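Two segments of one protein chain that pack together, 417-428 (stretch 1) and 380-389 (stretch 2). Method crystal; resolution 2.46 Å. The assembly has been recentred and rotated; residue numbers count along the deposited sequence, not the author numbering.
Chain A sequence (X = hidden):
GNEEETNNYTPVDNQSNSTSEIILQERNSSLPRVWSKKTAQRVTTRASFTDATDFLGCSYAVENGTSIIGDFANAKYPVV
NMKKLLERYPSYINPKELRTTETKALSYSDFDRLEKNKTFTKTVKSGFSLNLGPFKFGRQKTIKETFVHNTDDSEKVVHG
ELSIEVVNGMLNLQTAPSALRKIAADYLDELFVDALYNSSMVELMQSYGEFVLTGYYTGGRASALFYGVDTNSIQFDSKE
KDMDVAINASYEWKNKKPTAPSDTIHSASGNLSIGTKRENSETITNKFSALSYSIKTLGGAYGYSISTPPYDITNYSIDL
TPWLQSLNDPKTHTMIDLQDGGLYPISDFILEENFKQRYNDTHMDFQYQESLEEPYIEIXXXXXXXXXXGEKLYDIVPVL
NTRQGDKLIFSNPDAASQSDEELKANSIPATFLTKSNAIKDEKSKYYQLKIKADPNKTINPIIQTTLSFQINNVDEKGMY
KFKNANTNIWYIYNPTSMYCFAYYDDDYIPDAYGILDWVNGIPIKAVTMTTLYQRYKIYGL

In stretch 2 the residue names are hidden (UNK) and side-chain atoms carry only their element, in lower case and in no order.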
ATOM      1  N   SER A 417      -8.635  37.224   8.247  1.00 50.71           N
ATOM      2  CA  SER A 417      -8.707  38.696   8.204  1.00 50.41           C
ATOM      3  C   SER A 417      -9.772  39.237   9.153  1.00 49.97           C
ATOM      4  O   SER A 417      -9.594  40.282   9.758  1.00 50.00           O
ATOM      5  CB  SER A 417      -9.040  39.192   6.780  1.00 50.41           C
ATOM      6  OG  SER A 417      -8.150  38.682   5.788  1.00 50.83           O
ATOM      7  N   GLN A 418     -10.881  38.521   9.283  1.00 49.61           N
ATOM      8  CA  GLN A 418     -12.018  39.031  10.035  1.00 49.17           C
ATOM      9  C   GLN A 418     -11.633  39.339  11.477  1.00 48.91           C
ATOM     10  O   GLN A 418     -10.772  38.686  12.063  1.00 49.13           O
ATOM     11  CB  GLN A 418     -13.185  38.046   9.983  1.00 49.14           C
ATOM     12  CG  GLN A 418     -13.604  37.651   8.559  1.00 49.00           C
ATOM     13  CD  GLN A 418     -14.991  37.023   8.501  1.00 48.85           C
ATOM     14  OE1 GLN A 418     -15.141  35.801   8.561  1.00 46.87           O
ATOM     15  NE2 GLN A 418     -16.016  37.869   8.398  1.00 50.14           N
ATOM     16  N   SER A 419     -12.278  40.352  12.034  1.00 48.63           N
ATOM     17  CA  SER A 419     -12.000  40.806  13.383  1.00 48.46           C
ATOM     18  C   SER A 419     -12.547  39.822  14.393  1.00 48.46           C
ATOM     19  O   SER A 419     -13.649  39.298  14.219  1.00 48.62           O
ATOM     20  CB  SER A 419     -12.681  42.149  13.629  1.00 48.38           C
ATOM     21  OG  SER A 419     -14.090  41.981  13.685  1.00 48.09           O
ATOM     22  N   ASP A 420     -11.789  39.610  15.465  1.00 48.38           N
ATOM     23  CA  ASP A 420     -12.207  38.763  16.583  1.00 48.35           C
ATOM     24  C   ASP A 420     -13.737  38.683  16.789  1.00 48.56           C
ATOM     25  O   ASP A 420     -14.302  37.589  16.808  1.00 48.40           O
ATOM     26  CB  ASP A 420     -11.526  39.238  17.881  1.00 47.99           C
ATOM     27  CG  ASP A 420     -10.112  38.669  18.063  1.00 47.86           C
ATOM     28  OD1 ASP A 420      -9.556  38.028  17.124  1.00 46.57           O
ATOM     29  OD2 ASP A 420      -9.563  38.864  19.179  1.00 47.03           O
ATOM     30  N   GLU A 421     -14.401  39.834  16.913  1.00 48.80           N
ATOM     31  CA  GLU A 421     -15.832  39.868  17.296  1.00 48.86           C
ATOM     32  C   GLU A 421     -16.745  39.234  16.255  1.00 48.12           C
ATOM     33  O   GLU A 421     -17.766  38.645  16.601  1.00 48.07           O
ATOM     34  CB  GLU A 421     -16.293  41.301  17.626  1.00 49.40           C
ATOM     35  CG  GLU A 421     -15.834  41.814  19.021  1.00 51.07           C
ATOM     36  CD  GLU A 421     -14.298  41.966  19.166  1.00 53.44           C
ATOM     37  OE1 GLU A 421     -13.586  42.056  18.136  1.00 55.02           O
ATOM     38  OE2 GLU A 421     -13.799  41.998  20.317  1.00 54.51           O
ATOM     39  N   GLU A 422     -16.365  39.340  14.987  1.00 47.48           N
ATOM     40  CA  GLU A 422     -17.102  38.681  13.913  1.00 47.03           C
ATOM     41  C   GLU A 422     -17.051  37.160  14.062  1.00 46.21           C
ATOM     42  O   GLU A 422     -18.087  36.487  14.103  1.00 46.46           O
ATOM     43  CB  GLU A 422     -16.529  39.077  12.559  1.00 47.24           C
ATOM     44  CG  GLU A 422     -16.697  40.548  12.225  1.00 48.27           C
ATOM     45  CD  GLU A 422     -16.043  40.916  10.903  1.00 49.98           C
ATOM     46  OE1 GLU A 422     -15.831  39.994  10.072  1.00 51.08           O
ATOM     47  OE2 GLU A 422     -15.751  42.121  10.695  1.00 49.50           O
ATOM     48  N   LEU A 423     -15.833  36.631  14.152  1.00 45.05           N
ATOM     49  CA  LEU A 423     -15.608  35.189  14.322  1.00 43.96           C
ATOM     50  C   LEU A 423     -16.300  34.637  15.571  1.00 42.95           C
ATOM     51  O   LEU A 423     -16.890  33.560  15.524  1.00 42.94           O
ATOM     52  CB  LEU A 423     -14.098  34.874  14.359  1.00 43.88           C
ATOM     53  CG  LEU A 423     -13.260  35.164  13.095  1.00 43.43           C
ATOM     54  CD1 LEU A 423     -11.776  35.254  13.427  1.00 42.47           C
ATOM     55  CD2 LEU A 423     -13.501  34.120  12.001  1.00 42.45           C
ATOM     56  N   LYS A 424     -16.237  35.382  16.669  1.00 41.84           N
ATOM     57  CA  LYS A 424     -16.931  35.011  17.913  1.00 41.27           C
ATOM     58  C   LYS A 424     -18.464  34.957  17.749  1.00 40.73           C
ATOM     59  O   LYS A 424     -19.153  34.233  18.486  1.00 40.39           O
ATOM     60  CB  LYS A 424     -16.549  35.996  19.032  1.00 41.34           C
ATOM     61  CG  LYS A 424     -17.123  35.666  20.409  1.00 41.49           C
ATOM     62  CD  LYS A 424     -16.451  36.511  21.493  1.00 41.55           C
ATOM     63  CE  LYS A 424     -17.174  36.444  22.837  1.00 40.66           C
ATOM     64  NZ  LYS A 424     -16.444  37.230  23.866  1.00 39.86           N
ATOM     65  N   ALA A 425     -18.990  35.726  16.790  1.00 40.20           N
ATOM     66  CA  ALA A 425     -20.427  35.731  16.486  1.00 39.85           C
ATOM     67  C   ALA A 425     -20.893  34.439  15.794  1.00 39.43           C
ATOM     68  O   ALA A 425     -22.097  34.184  15.719  1.00 39.08           O
ATOM     69  CB  ALA A 425     -20.802  36.958  15.645  1.00 39.95           C
ATOM     70  N   ASN A 426     -19.949  33.634  15.290  1.00 38.76           N
ATOM     71  CA  ASN A 426     -20.275  32.311  14.767  1.00 38.51           C
ATOM     72  C   ASN A 426     -20.648  31.327  15.896  1.00 38.62           C
ATOM     73  O   ASN A 426     -21.197  30.242  15.629  1.00 38.34           O
ATOM     74  CB  ASN A 426     -19.114  31.752  13.935  1.00 38.47           C
ATOM     75  CG  ASN A 426     -18.858  32.543  12.648  1.00 37.87           C
ATOM     76  OD1 ASN A 426     -19.793  32.992  11.997  1.00 36.82           O
ATOM     77  ND2 ASN A 426     -17.586  32.689  12.271  1.00 34.95           N
ATOM     78  N   SER A 427     -20.329  31.709  17.139  1.00 38.63           N
ATOM     79  CA  SER A 427     -20.703  30.954  18.347  1.00 38.87           C
ATOM     80  C   SER A 427     -22.091  31.264  18.852  1.00 38.57           C
ATOM     81  O   SER A 427     -22.565  30.599  19.768  1.00 38.60           O
ATOM     82  CB  SER A 427     -19.727  31.231  19.487  1.00 39.00           C
ATOM     83  OG  SER A 427     -18.484  30.623  19.192  1.00 41.53           O
ATOM     84  N   ILE A 428     -22.724  32.293  18.286  1.00 38.35           N
ATOM     85  CA  ILE A 428     -24.108  32.623  18.603  1.00 38.07           C
ATOM     86  C   ILE A 428     -25.027  31.726  17.758  1.00 38.16           C
ATOM     87  O   ILE A 428     -24.926  31.731  16.525  1.00 38.03           O
ATOM     88  CB  ILE A 428     -24.411  34.135  18.332  1.00 38.11           C
ATOM     89  CG1 ILE A 428     -23.572  35.022  19.272  1.00 37.57           C
ATOM     90  CG2 ILE A 428     -25.919  34.421  18.476  1.00 36.66           C
ATOM     91  CD1 ILE A 428     -23.303  36.434  18.753  1.00 36.64           C
ATOM     92  N   UNK A 380     -20.041  22.863   9.680  1.00 34.69           N
ATOM     93  CA  UNK A 380     -19.567  22.837  11.044  1.00 34.71           C
ATOM     94  C   UNK A 380     -18.581  23.968  11.257  1.00 34.85           C
ATOM     95  O   UNK A 380     -18.502  24.875  10.448  1.00 34.52           O
ATOM     96  c   UNK A 380     -16.831  20.063  10.968  1.00 34.46           C
ATOM     97  c   UNK A 380     -17.790  21.123  10.436  1.00 35.11           C
ATOM     98  c   UNK A 380     -20.032  20.377  11.302  1.00 35.09           C
ATOM     99  c   UNK A 380     -18.955  21.456  11.382  1.00 34.91           C
ATOM    100  N   UNK A 381     -17.844  23.912  12.356  1.00 35.49           N
ATOM    101  CA  UNK A 381     -16.952  24.977  12.752  1.00 35.88           C
ATOM    102  C   UNK A 381     -15.502  24.580  12.515  1.00 36.49           C
ATOM    103  O   UNK A 381     -15.115  23.461  12.830  1.00 36.97           O
ATOM    104  n   UNK A 381     -20.683  26.960  17.416  1.00 35.86           N
ATOM    105  c   UNK A 381     -17.183  25.317  14.224  1.00 35.62           C
ATOM    106  c   UNK A 381     -18.505  26.005  14.463  1.00 35.56           C
ATOM    107  c   UNK A 381     -18.744  26.329  15.942  1.00 35.85           C
ATOM    108  c   UNK A 381     -20.007  27.161  16.112  1.00 35.61           C
ATOM    109  N   UNK A 382     -14.721  25.506  11.948  1.00 37.10           N
ATOM    110  CA  UNK A 382     -13.286  25.319  11.698  1.00 37.54           C
ATOM    111  C   UNK A 382     -12.499  26.308  12.541  1.00 37.59           C
ATOM    112  O   UNK A 382     -12.771  27.508  12.529  1.00 36.93           O
ATOM    113 se   UNK A 382     -11.231  25.925   8.010  0.75 43.59          SE
ATOM    114  c   UNK A 382      -9.401  26.649   8.177  1.00 43.08           C
ATOM    115  c   UNK A 382     -12.959  25.534  10.221  1.00 37.87           C
ATOM    116  c   UNK A 382     -11.525  25.237   9.818  1.00 38.66           C
ATOM    117  N   UNK A 383     -11.536  25.779  13.288  1.00 37.94           N
ATOM    118  CA  UNK A 383     -10.719  26.577  14.181  1.00 38.14           C
ATOM    119  C   UNK A 383      -9.865  27.525  13.365  1.00 37.81           C
ATOM    120  O   UNK A 383      -9.307  27.127  12.345  1.00 38.46           O
ATOM    121  o   UNK A 383      -6.587  28.521  18.692  1.00 41.85           O
ATOM    122  c   UNK A 383      -9.509  27.060  17.092  1.00 39.70           C
ATOM    123  c   UNK A 383      -9.830  25.664  15.024  1.00 38.42           C
ATOM    124  c   UNK A 383      -7.580  26.503  15.801  1.00 41.48           C
ATOM    125  c   UNK A 383      -7.363  27.832  17.793  1.00 41.18           C
ATOM    126  c   UNK A 383      -6.782  27.207  16.700  1.00 41.93           C
ATOM    127  c   UNK A 383      -8.718  27.766  17.988  1.00 39.78           C
ATOM    128  c   UNK A 383      -8.956  26.415  15.992  1.00 39.75           C
ATOM    129  N   UNK A 384      -9.784  28.777  13.800  1.00 37.49           N
ATOM    130  CA  UNK A 384      -8.994  29.789  13.094  1.00 37.41           C
ATOM    131  C   UNK A 384      -7.873  30.274  14.000  1.00 37.58           C
ATOM    132  O   UNK A 384      -6.703  30.096  13.667  1.00 38.01           O
ATOM    133  c   UNK A 384      -9.839  31.004  12.595  1.00 37.25           C
ATOM    134  c   UNK A 384      -8.933  32.033  11.900  1.00 36.23           C
ATOM    135  c   UNK A 384     -10.391  29.937  10.316  1.00 35.48           C
ATOM    136  c   UNK A 384     -10.927  30.552  11.621  1.00 36.78           C
ATOM    137  N   UNK A 385      -8.220  30.874  15.138  1.00 37.47           N
ATOM    138  CA  UNK A 385      -7.206  31.353  16.080  1.00 37.43           C
ATOM    139  C   UNK A 385      -7.777  31.602  17.465  1.00 37.11           C
ATOM    140  O   UNK A 385      -8.999  31.528  17.662  1.00 37.13           O
ATOM    141  n   UNK A 385      -7.852  36.222  15.173  1.00 40.92           N
ATOM    142  c   UNK A 385      -6.883  35.126  15.225  1.00 39.68           C
ATOM    143  n   UNK A 385      -8.212  36.082  12.879  1.00 41.43           N
ATOM    144  c   UNK A 385      -6.575  32.647  15.562  1.00 37.69           C
ATOM    145  n   UNK A 385      -9.318  37.662  14.148  1.00 42.13           N
ATOM    146  c   UNK A 385      -8.456  36.651  14.066  1.00 41.72           C
ATOM    147  c   UNK A 385      -7.577  33.774  15.285  1.00 38.57           C
ATOM    148  N   UNK A 386      -6.876  31.890  18.409  1.00 36.55           N
ATOM    149  CA  UNK A 386      -7.230  32.339  19.760  1.00 36.21           C
ATOM    150  C   UNK A 386      -7.300  33.856  19.808  1.00 34.61           C
ATOM    151  O   UNK A 386      -6.419  34.531  19.287  1.00 34.08           O
ATOM    152  n   UNK A 386      -5.553  27.696  23.691  1.00 44.72           N
ATOM    153  c   UNK A 386      -6.251  28.433  22.586  1.00 43.08           C
ATOM    154  c   UNK A 386      -6.163  30.382  21.020  1.00 39.17           C
ATOM    155  c   UNK A 386      -6.200  31.880  20.818  1.00 36.81           C
ATOM    156  c   UNK A 386      -5.839  29.928  22.450  1.00 41.66           C
ATOM    157  N   UNK A 387      -8.330  34.371  20.473  1.00 33.09           N
ATOM    158  CA  UNK A 387      -8.472  35.801  20.706  1.00 31.99           C
ATOM    159  C   UNK A 387      -7.387  36.261  21.663  1.00 31.08           C
ATOM    160  O   UNK A 387      -6.690  35.445  22.257  1.00 30.15           O
ATOM    161  o   UNK A 387      -9.969  35.854  22.678  1.00 30.91           O
ATOM    162  c   UNK A 387      -9.866  36.133  21.288  1.00 32.02           C
ATOM    163  N   UNK A 388      -7.253  37.570  21.827  1.00 30.48           N
ATOM    164  CA  UNK A 388      -6.301  38.076  22.795  1.00 30.16           C
ATOM    165  C   UNK A 388      -6.794  37.902  24.234  1.00 30.63           C
ATOM    166  O   UNK A 388      -6.098  38.284  25.173  1.00 30.39           O
ATOM    167  c   UNK A 388      -5.936  39.529  22.509  1.00 29.84           C
ATOM    168  n   UNK A 388      -7.133  41.505  21.843  1.00 26.62           N
ATOM    169  o   UNK A 388      -7.944  40.300  23.550  1.00 24.49           O
ATOM    170  c   UNK A 388      -7.102  40.473  22.673  1.00 28.22           C
ATOM    171  N   UNK A 389      -8.000  37.364  24.410  1.00 30.78           N
ATOM    172  CA  UNK A 389      -8.460  36.981  25.732  1.00 31.49           C
ATOM    173  C   UNK A 389      -8.288  35.460  25.930  1.00 31.76           C
ATOM    174  O   UNK A 389      -8.571  34.922  26.999  1.00 31.60           O
ATOM    175  o   UNK A 389     -10.847  36.777  25.153  1.00 33.03           O
ATOM    176  c   UNK A 389      -9.905  37.451  25.975  1.00 31.44           C
TER

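Position 380 carries four carbons, forked at the first, with one arm two carbons long, and lies out of reach of stretch 1. Branching at CB identifies isoleucine, I380.

Position 381 has four carbons in a row ending in nitrogen, an extended chain whose CA-to-CB bond points toward stretch 1. Its last carbon lies 3.3 Å from N426 O, and its nitrogen comes to 4.1 Å from S427 CA. This is lysine, K381; its NZ is hydrogen-bonded elsewhere in the structure.

At 382 the side chain is unbranched, two carbons, a selenium and a terminal carbon, and is out of reach of stretch 1. It is selenomethionine, M382, buried.

Position 383 shows one carbon followed by a six-carbon ring bearing one oxygen, and makes no contact with stretch 1. It is tyrosine, Y383.

Position 384 again has four carbons forked at the first, one arm two carbons long, and its CA-to-CB bond points toward stretch 1. The inner carbon of the longer arm lies 4.4 Å from L423 CD2. This is a second isoleucine, I384, and that loose apolar contact involves its CG1.

At 385 three carbons lead to a nitrogen and then to a carbon carrying two more nitrogens, a guanidinium. One terminal nitrogen lies 2.7 Å from Q418 O, 3.0 Å from D420 OD1 and 3.5 Å from L423 CD1; the nitrogen within the chain is 3.2 Å from D420 OD1. This is arginine, R385. NH2 donates to Q418 O, almost in line, and to D420 OD1; NE also donates to D420 OD1, completing a salt bridge in which one carboxylate oxygen accepts two bonds. Both acceptors lie at the guanidinium edge, whereas L423 CD1 covers one face.

Position 386 bears four carbons in a row ending in nitrogen, its CA-to-CB bond directed away from stretch 1, with no contact there. It is a lysine, K386.

Position 387 has one carbon and one oxygen; its CB lies 3.5 Å from D420 OD2. It is serine, S387.

At 388 the second of two carbons carries an oxygen and a nitrogen, and the backbone N is 3.7 Å from D420 OD2. This is asparagine, N388.

Position 389 has one carbon and one oxygen: serine, S389. Its OG shares a hydrogen bond of 2.8 Å with S387 OG.

The contact is modest, burying 367 Å² in total, and centres on R385. The helix and strand run in roughly opposed directions, at 143°, so that D420, L423 and N426 come opposite S387, I384 and K381. Charge pairing with D420 and a bond to the Q418 carbonyl anchor the arginine, while L423 packs against both its guanidinium and I384.

Stretch 2 380-389: IKMYIRKSNS
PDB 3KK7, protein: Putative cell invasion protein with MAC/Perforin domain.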